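Local coordinates for protein tRNA (guanine(6)-N2)-methyltransferase (Thermus thermophilus, PDB 3TMA) that transfers a methyl group from S-adenosyl-L-methionine to N2 of the guanosine at position 6 of tRNA(Phe), pairing an RNA-binding THUMP domain with a Rossmann-fold methyltransferase domain, at residues A61-G64 with E65-L68; A194-L198 with A199-P203; R325-P328 with P329-L333. All coordinates share one frame; numbering follows the deposited sequence. Where two conformers were deposited one is given.

Contact 1: A61-G64 with E65-L68; sequences AWVG and EEAL
Between Gly-64 and Ala-67 the chain changes from an extended path into a 3-10 turn, and a weak bond from Ala-67 N to Gly-64 O, 3.4 Å, spans the change. The bond from Leu-68 N to Glu-65 O (2.9 Å) continues the three-residue spacing one step on. Against this backbone frame the carboxylate of Glu-66 folds back over the residue that precedes the turn. Its OE2 accepts the N-H of Gly-64 at 2.9 Å, on the syn side and 26° out of the carboxylate plane. The other oxygen, OE1, lies 3.2 Å from Gly-64 CA, where the lack of a side chain leaves room for it. To reach back so far the side chain takes the crowded position between N and the carbonyl carbon (chi1 78°), and the chain bends at chi2. The example shows a loop between two strands, here 55-59 and 76-84 of the ferredoxin-like N-terminal region, in which a side chain of the 3-10 segment accepts a backbone N-H from the residue just before that segment. OE2 has further partners: the hydroxyl of Tyr-42, and a water that donates to it at 2.9 Å and more weakly to Trp-62 O. Between the two segments the apolar contact is Val-63 CG1 against Ala-67 CB, 3.7 Å. Both side chains also meet Tyr-42, and from strand 76-84 Leu-78 touches Val-63 and Leu-76 touches Ala-67.

Contact 2: A194-L198 with A199-P203; sequences ALLRL and ADARP
Leu-196 O receives Ala-201 N at 3.1 Å, with the N-H pointing almost straight at the oxygen (173°) and nearly along the C=O axis. Within the six-residue span of that bond Asp-200 N bonds Arg-197 O at 3.0 Å, but it arrives from above the carbonyl plane, 72° out of it. One residue earlier, Ala-199 N still makes the regular helical bond to Leu-195 O, four residues back, at 2.9 Å. The pair of backward bonds, together with the positive phi of Asp-200 (55°), defines a Schellman motif: the chain turns left-handed for one residue, and the carbonyls of Leu-195, Leu-196 and Arg-197 near the end of helix 189-198 take donors from residues 199-201. The apolar pair usual in this motif, C3 and C'', is here Leu-196 and Ala-201. In the conformer described Leu-196 CD1 lies 3.7 Å from Ala-201 CB, its CG being anti to the backbone N; a second conformer is modelled, which makes this touch less certain. Farther out, strand 275-278 supports the turn, Leu-277 meeting Leu-196 and Ala-199 while Arg-275 gives weak bonds from NE to the carbonyls of Ala-199 and Asp-200. Val-348 of strand 347-353 packs on Leu-195 and Leu-198. The Leu-195 side chain also comes within about 5 Å of that of Asn-279, a probable S-adenosyl-L-methionine ligand as in related enzymes.

Contact 3: R325-P328 with P329-L333; sequences RALP and PGFAL
Pro-328 and Phe-331 stand side by side and point the same way, one at each end of a type I beta turn. CB of Phe-331 points toward segment 325-328, and CG, anti to the carbonyl carbon and beside the backbone N (chi1 -84°), sets the ring beside the proline. Pro-328 CD, 4.0 Å from Phe-331 CD2, then lies at the ring edge, in its plane. Pro-328 CG comes a little closer to the same carbon at 3.8 Å and approaches the ring obliquely. Leu-327 adds a looser touch, its CD2 4.4 Å from Phe-331 CD2; chi2 (178°) sends CD1 on in the extended direction and leaves CD2 as the branch that touches. Pro-329 CD, carried on the peptide nitrogen, falls 3.6 Å from Pro-328 CB, a nearness that the direct linkage of the two rings brings about. The turn is closed by Phe-331 N bonding Pro-328 O at 3.3 Å, the donor standing above the carbonyl plane. Helix 320-326 passes here into strand 331-338, the outermost strand of the methyltransferase sheet, which runs antiparallel to 347-353 as the final hairpin of Rossmann-fold methyltransferases does. Leu-351 of that neighbour touches both Leu-327 and Phe-331, while Leu-300 of helix 290-305 covers Pro-328. Two consecutive prolines supply no N-H, and the ring of Pro-329 restricts phi (-73°) at the first inner position to the range a type I turn uses. The chemistry is consistent with a reversal held largely by ring geometry and apolar fit, with one backbone bond to close it.

Overall arrangement
The three contacts are all local turns, yet they differ in setting. Contact 1 is a surface feature of the N-terminal region, on the opposite side of the chain's centre from contact 3, about 43 Å from it centre to centre. Contacts 2 and 3 are partly buried, share the methyltransferase domain with centres about 20 Å apart, and both pack against strand 347-353, although the two do not touch, their nearest atoms being about 10 Å apart. Their chemistry follows position: a carboxylate with water and tyrosine partners organises the surface turn of 61-68, backbone bonds finish helix 189-198 in 194-203, near the probable cofactor site, and proline and phenylalanine rings shape 325-333 at the edge of the sheet.

Contact 1: A61-G64 with E65-L68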
loop_
_atom_site.group_PDB
_atom_site.type_symbol
_atom_site.label_atom_id
_atom_site.label_comp_id
_atom_site.label_asym_id
_atom_site.label_seq_id
_atom_site.Cartn_x
_atom_site.Cartn_y
_atom_site.Cartn_z
ATOM N N ALA A 61 20.120 -13.036 0.173
ATOM C CA ALA A 61 20.727 -14.129 -0.616
ATOM C C ALA A 61 19.633 -14.988 -1.316
ATOM O O ALA A 61 19.925 -15.775 -2.223
ATOM C CB ALA A 61 21.595 -14.993 0.304
ATOM N N TRP A 62 18.402 -14.894 -0.818
ATOM C CA TRP A 62 17.278 -15.671 -1.340
ATOM C C TRP A 62 15.940 -15.028 -0.948
ATOM O O TRP A 62 15.829 -14.441 0.145
ATOM C CB TRP A 62 17.309 -17.087 -0.753
ATOM C CG TRP A 62 16.389 -18.037 -1.481
ATOM C CD1 TRP A 62 15.141 -18.454 -1.086
ATOM C CD2 TRP A 62 16.648 -18.669 -2.736
ATOM N NE1 TRP A 62 14.629 -19.345 -2.011
ATOM C CE2 TRP A 62 15.525 -19.479 -3.040
ATOM C CE3 TRP A 62 17.725 -18.642 -3.628
ATOM C CZ2 TRP A 62 15.455 -20.268 -4.195
ATOM C CZ3 TRP A 62 17.663 -19.457 -4.791
ATOM C CH2 TRP A 62 16.533 -20.252 -5.051
ATOM N N VAL A 63 14.959 -15.086 -1.857
ATOM C CA VAL A 63 13.608 -14.586 -1.572
ATOM C C VAL A 63 12.617 -15.708 -1.939
ATOM O O VAL A 63 12.603 -16.170 -3.076
ATOM C CB VAL A 63 13.253 -13.278 -2.385
ATOM C CG1 VAL A 63 11.797 -12.831 -2.083
ATOM C CG2 VAL A 63 14.247 -12.107 -2.080
ATOM N N GLY A 64 11.879 -16.203 -0.968
ATOM C CA GLY A 64 10.819 -17.189 -1.254
ATOM C C GLY A 64 9.403 -16.592 -1.167
ATOM O O GLY A 64 9.221 -15.383 -1.304
ATOM N N GLU A 65 8.418 -17.448 -0.885
ATOM C CA GLU A 65 7.008 -17.107 -1.023
ATOM C C GLU A 65 6.577 -16.256 0.158
ATOM O O GLU A 65 5.550 -15.592 0.100
ATOM C CB GLU A 65 6.135 -18.375 -1.094
ATOM C CG GLU A 65 5.947 -18.947 -2.512
ATOM C CD GLU A 65 7.116 -19.853 -2.947
ATOM O OE1 GLU A 65 8.088 -20.018 -2.158
ATOM O OE2 GLU A 65 7.069 -20.374 -4.087
ATOM N N GLU A 66 7.366 -16.299 1.219
ATOM C CA GLU A 66 7.128 -15.516 2.417
ATOM C C GLU A 66 6.992 -14.000 2.108
ATOM O O GLU A 66 6.192 -13.292 2.740
ATOM C CB GLU A 66 8.229 -15.819 3.474
ATOM C CG GLU A 66 9.637 -15.124 3.276
ATOM C CD GLU A 66 10.530 -15.813 2.245
ATOM O OE1 GLU A 66 10.225 -16.977 1.892
ATOM O OE2 GLU A 66 11.498 -15.174 1.728
ATOM N N ALA A 67 7.693 -13.536 1.072
ATOM C CA ALA A 67 7.668 -12.128 0.738
ATOM C C ALA A 67 6.270 -11.759 0.225
ATOM O O ALA A 67 5.816 -10.636 0.388
ATOM C CB ALA A 67 8.720 -11.834 -0.322
ATOM N N LEU A 68 5.567 -12.722 -0.355
ATOM C CA LEU A 68 4.236 -12.415 -0.884
ATOM C C LEU A 68 3.160 -12.217 0.204
ATOM O O LEU A 68 2.011 -11.911 -0.111
ATOM C CB LEU A 68 3.779 -13.491 -1.859
ATOM C CG LEU A 68 4.706 -13.734 -3.061
ATOM C CD1 LEU A 68 4.308 -15.044 -3.792
ATOM C CD2 LEU A 68 4.701 -12.571 -4.021
HETATM O O HOH W 1 14.029 -16.630 1.953
#

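Contact 2: A194-L198 with A199-P203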
loop_
_atom_site.group_PDB
_atom_site.type_symbol
_atom_site.label_atom_id
_atom_site.label_comp_id
_atom_site.label_asym_id
_atom_site.label_seq_id
_atom_site.Cartn_x
_atom_site.Cartn_y
_atom_site.Cartn_z
ATOM N N ALA A 194 -2.128 0.426 6.704
ATOM C CA ALA A 194 -1.381 1.539 7.316
ATOM C C ALA A 194 -2.203 2.281 8.383
ATOM O O ALA A 194 -1.663 2.625 9.453
ATOM C CB ALA A 194 -0.920 2.536 6.225
ATOM N N LEU A 195 -3.499 2.532 8.127
ATOM C CA LEU A 195 -4.329 3.166 9.184
ATOM C C LEU A 195 -4.371 2.301 10.449
ATOM O O LEU A 195 -4.309 2.811 11.593
ATOM C CB LEU A 195 -5.781 3.409 8.707
ATOM C CG LEU A 195 -5.929 4.422 7.568
ATOM C CD1 LEU A 195 -7.411 4.520 7.118
ATOM C CD2 LEU A 195 -5.395 5.799 8.038
ATOM N N LEU A 196 -4.562 1.002 10.241
ATOM C CA LEU A 196 -4.547 0.012 11.315
ATOM C C LEU A 196 -3.281 0.121 12.190
ATOM O O LEU A 196 -3.347 0.191 13.413
ATOM C CB LEU A 196 -4.596 -1.356 10.658
ATOM C CG LEU A 196 -5.129 -2.579 11.357
ATOM C CD1 LEU A 196 -6.515 -2.333 11.948
ATOM C CD2 LEU A 196 -5.161 -3.680 10.313
ATOM N N ARG A 197 -2.116 0.103 11.534
ATOM C CA ARG A 197 -0.830 0.210 12.212
ATOM C C ARG A 197 -0.578 1.584 12.842
ATOM O O ARG A 197 -0.043 1.678 13.967
ATOM C CB ARG A 197 0.306 -0.121 11.213
ATOM C CG ARG A 197 0.301 -1.609 10.833
ATOM C CD ARG A 197 1.276 -1.968 9.698
ATOM N NE ARG A 197 1.368 -3.431 9.541
ATOM C CZ ARG A 197 2.426 -4.174 9.883
ATOM N NH1 ARG A 197 3.540 -3.610 10.353
ATOM N NH2 ARG A 197 2.369 -5.489 9.759
ATOM N N LEU A 198 -0.935 2.659 12.126
ATOM C CA LEU A 198 -0.745 3.998 12.703
ATOM C C LEU A 198 -1.626 4.219 13.939
ATOM O O LEU A 198 -1.266 4.968 14.820
ATOM C CB LEU A 198 -1.016 5.089 11.674
ATOM C CG LEU A 198 0.011 5.119 10.552
ATOM C CD1 LEU A 198 -0.546 5.936 9.366
ATOM C CD2 LEU A 198 1.322 5.735 11.113
ATOM N N ALA A 199 -2.783 3.574 13.978
ATOM C CA ALA A 199 -3.690 3.637 15.146
ATOM C C ALA A 199 -3.291 2.657 16.258
ATOM O O ALA A 199 -3.900 2.642 17.338
ATOM C CB ALA A 199 -5.132 3.365 14.725
ATOM N N ASP A 200 -2.264 1.863 15.993
ATOM C CA ASP A 200 -1.765 0.868 16.936
ATOM C C ASP A 200 -2.918 -0.059 17.354
ATOM O O ASP A 200 -3.155 -0.257 18.531
ATOM C CB ASP A 200 -1.164 1.571 18.165
ATOM C CG ASP A 200 -0.413 0.608 19.095
ATOM O OD1 ASP A 200 -0.494 0.789 20.336
ATOM O OD2 ASP A 200 0.220 -0.345 18.589
ATOM N N ALA A 201 -3.684 -0.561 16.388
ATOM C CA ALA A 201 -4.715 -1.569 16.671
ATOM C C ALA A 201 -4.060 -2.960 16.866
ATOM O O ALA A 201 -3.206 -3.334 16.079
ATOM C CB ALA A 201 -5.681 -1.652 15.531
ATOM N N ARG A 202 -4.504 -3.715 17.870
ATOM C CA ARG A 202 -3.935 -5.027 18.192
ATOM C C ARG A 202 -5.064 -6.023 18.412
ATOM O O ARG A 202 -6.161 -5.629 18.799
ATOM C CB ARG A 202 -3.094 -4.929 19.462
ATOM C CG ARG A 202 -1.780 -4.178 19.213
ATOM C CD ARG A 202 -0.890 -4.284 20.423
ATOM N NE ARG A 202 -1.471 -3.607 21.578
ATOM C CZ ARG A 202 -1.375 -2.298 21.794
ATOM N NH1 ARG A 202 -0.749 -1.531 20.909
ATOM N NH2 ARG A 202 -1.903 -1.752 22.882
ATOM N N PRO A 203 -4.795 -7.327 18.182
ATOM C CA PRO A 203 -5.812 -8.370 18.364
ATOM C C PRO A 203 -6.523 -8.279 19.720
ATOM O O PRO A 203 -5.862 -8.162 20.760
ATOM C CB PRO A 203 -4.987 -9.672 18.278
ATOM C CG PRO A 203 -3.887 -9.301 17.305
ATOM C CD PRO A 203 -3.509 -7.894 17.716
#

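Contact 3: R325-P328 with P329-L333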
loop_
_atom_site.group_PDB
_atom_site.type_symbol
_atom_site.label_atom_id
_atom_site.label_comp_id
_atom_site.label_asym_id
_atom_site.label_seq_id
_atom_site.Cartn_x
_atom_site.Cartn_y
_atom_site.Cartn_z
ATOM N N ARG A 325 -9.723 22.534 12.186
ATOM C CA ARG A 325 -10.747 23.429 12.623
ATOM C C ARG A 325 -11.935 22.735 13.326
ATOM O O ARG A 325 -12.476 23.278 14.294
ATOM C CB ARG A 325 -11.237 24.241 11.413
ATOM C CG ARG A 325 -12.469 25.119 11.650
ATOM C CD ARG A 325 -12.118 26.538 12.121
ATOM N NE ARG A 325 -11.277 27.208 11.137
ATOM C CZ ARG A 325 -11.546 28.385 10.580
ATOM N NH1 ARG A 325 -10.723 28.868 9.663
ATOM N NH2 ARG A 325 -12.618 29.087 10.947
ATOM N N ALA A 326 -12.342 21.551 12.842
ATOM C CA ALA A 326 -13.475 20.818 13.393
ATOM C C ALA A 326 -13.172 19.938 14.610
ATOM O O ALA A 326 -14.083 19.312 15.152
ATOM C CB ALA A 326 -14.126 19.966 12.277
ATOM N N LEU A 327 -11.893 19.766 14.952
ATOM C CA LEU A 327 -11.500 18.867 16.048
ATOM C C LEU A 327 -12.070 19.325 17.374
ATOM O O LEU A 327 -11.863 20.487 17.747
ATOM C CB LEU A 327 -9.989 18.842 16.202
ATOM C CG LEU A 327 -9.150 17.910 15.346
ATOM C CD1 LEU A 327 -7.651 18.086 15.645
ATOM C CD2 LEU A 327 -9.573 16.450 15.617
ATOM N N PRO A 328 -12.746 18.421 18.124
ATOM C CA PRO A 328 -13.084 18.877 19.461
ATOM C C PRO A 328 -11.863 18.850 20.379
ATOM O O PRO A 328 -10.906 18.097 20.123
ATOM C CB PRO A 328 -14.170 17.886 19.924
ATOM C CG PRO A 328 -13.930 16.636 19.101
ATOM C CD PRO A 328 -13.426 17.153 17.762
ATOM N N PRO A 329 -11.884 19.661 21.447
ATOM C CA PRO A 329 -10.695 19.785 22.307
ATOM C C PRO A 329 -10.414 18.545 23.204
ATOM O O PRO A 329 -9.319 18.426 23.773
ATOM C CB PRO A 329 -10.993 21.046 23.146
ATOM C CG PRO A 329 -12.488 21.235 23.062
ATOM C CD PRO A 329 -12.858 20.751 21.680
ATOM N N GLY A 330 -11.366 17.624 23.315
ATOM C CA GLY A 330 -11.092 16.354 23.995
ATOM C C GLY A 330 -10.088 15.417 23.286
ATOM O O GLY A 330 -9.688 14.412 23.861
ATOM N N PHE A 331 -9.762 15.698 22.025
ATOM C CA PHE A 331 -8.739 14.951 21.277
ATOM C C PHE A 331 -7.368 15.623 21.356
ATOM O O PHE A 331 -7.272 16.852 21.288
ATOM C CB PHE A 331 -9.153 14.848 19.783
ATOM C CG PHE A 331 -10.103 13.713 19.482
ATOM C CD1 PHE A 331 -9.763 12.400 19.813
ATOM C CD2 PHE A 331 -11.286 13.942 18.789
ATOM C CE1 PHE A 331 -10.608 11.332 19.462
ATOM C CE2 PHE A 331 -12.136 12.900 18.454
ATOM C CZ PHE A 331 -11.806 11.586 18.801
ATOM N N ALA A 332 -6.296 14.829 21.404
ATOM C CA ALA A 332 -4.971 15.355 21.163
ATOM C C ALA A 332 -4.584 14.862 19.773
ATOM O O ALA A 332 -4.817 13.692 19.417
ATOM C CB ALA A 332 -3.972 14.822 22.223
ATOM N N LEU A 333 -3.949 15.728 19.015
ATOM C CA LEU A 333 -3.416 15.357 17.720
ATOM C C LEU A 333 -2.005 14.768 17.966
ATOM O O LEU A 333 -1.124 15.467 18.415
ATOM C CB LEU A 333 -3.421 16.581 16.782
ATOM C CG LEU A 333 -2.692 16.457 15.435
ATOM C CD1 LEU A 333 -3.115 15.199 14.765
ATOM C CD2 LEU A 333 -2.995 17.689 14.544
#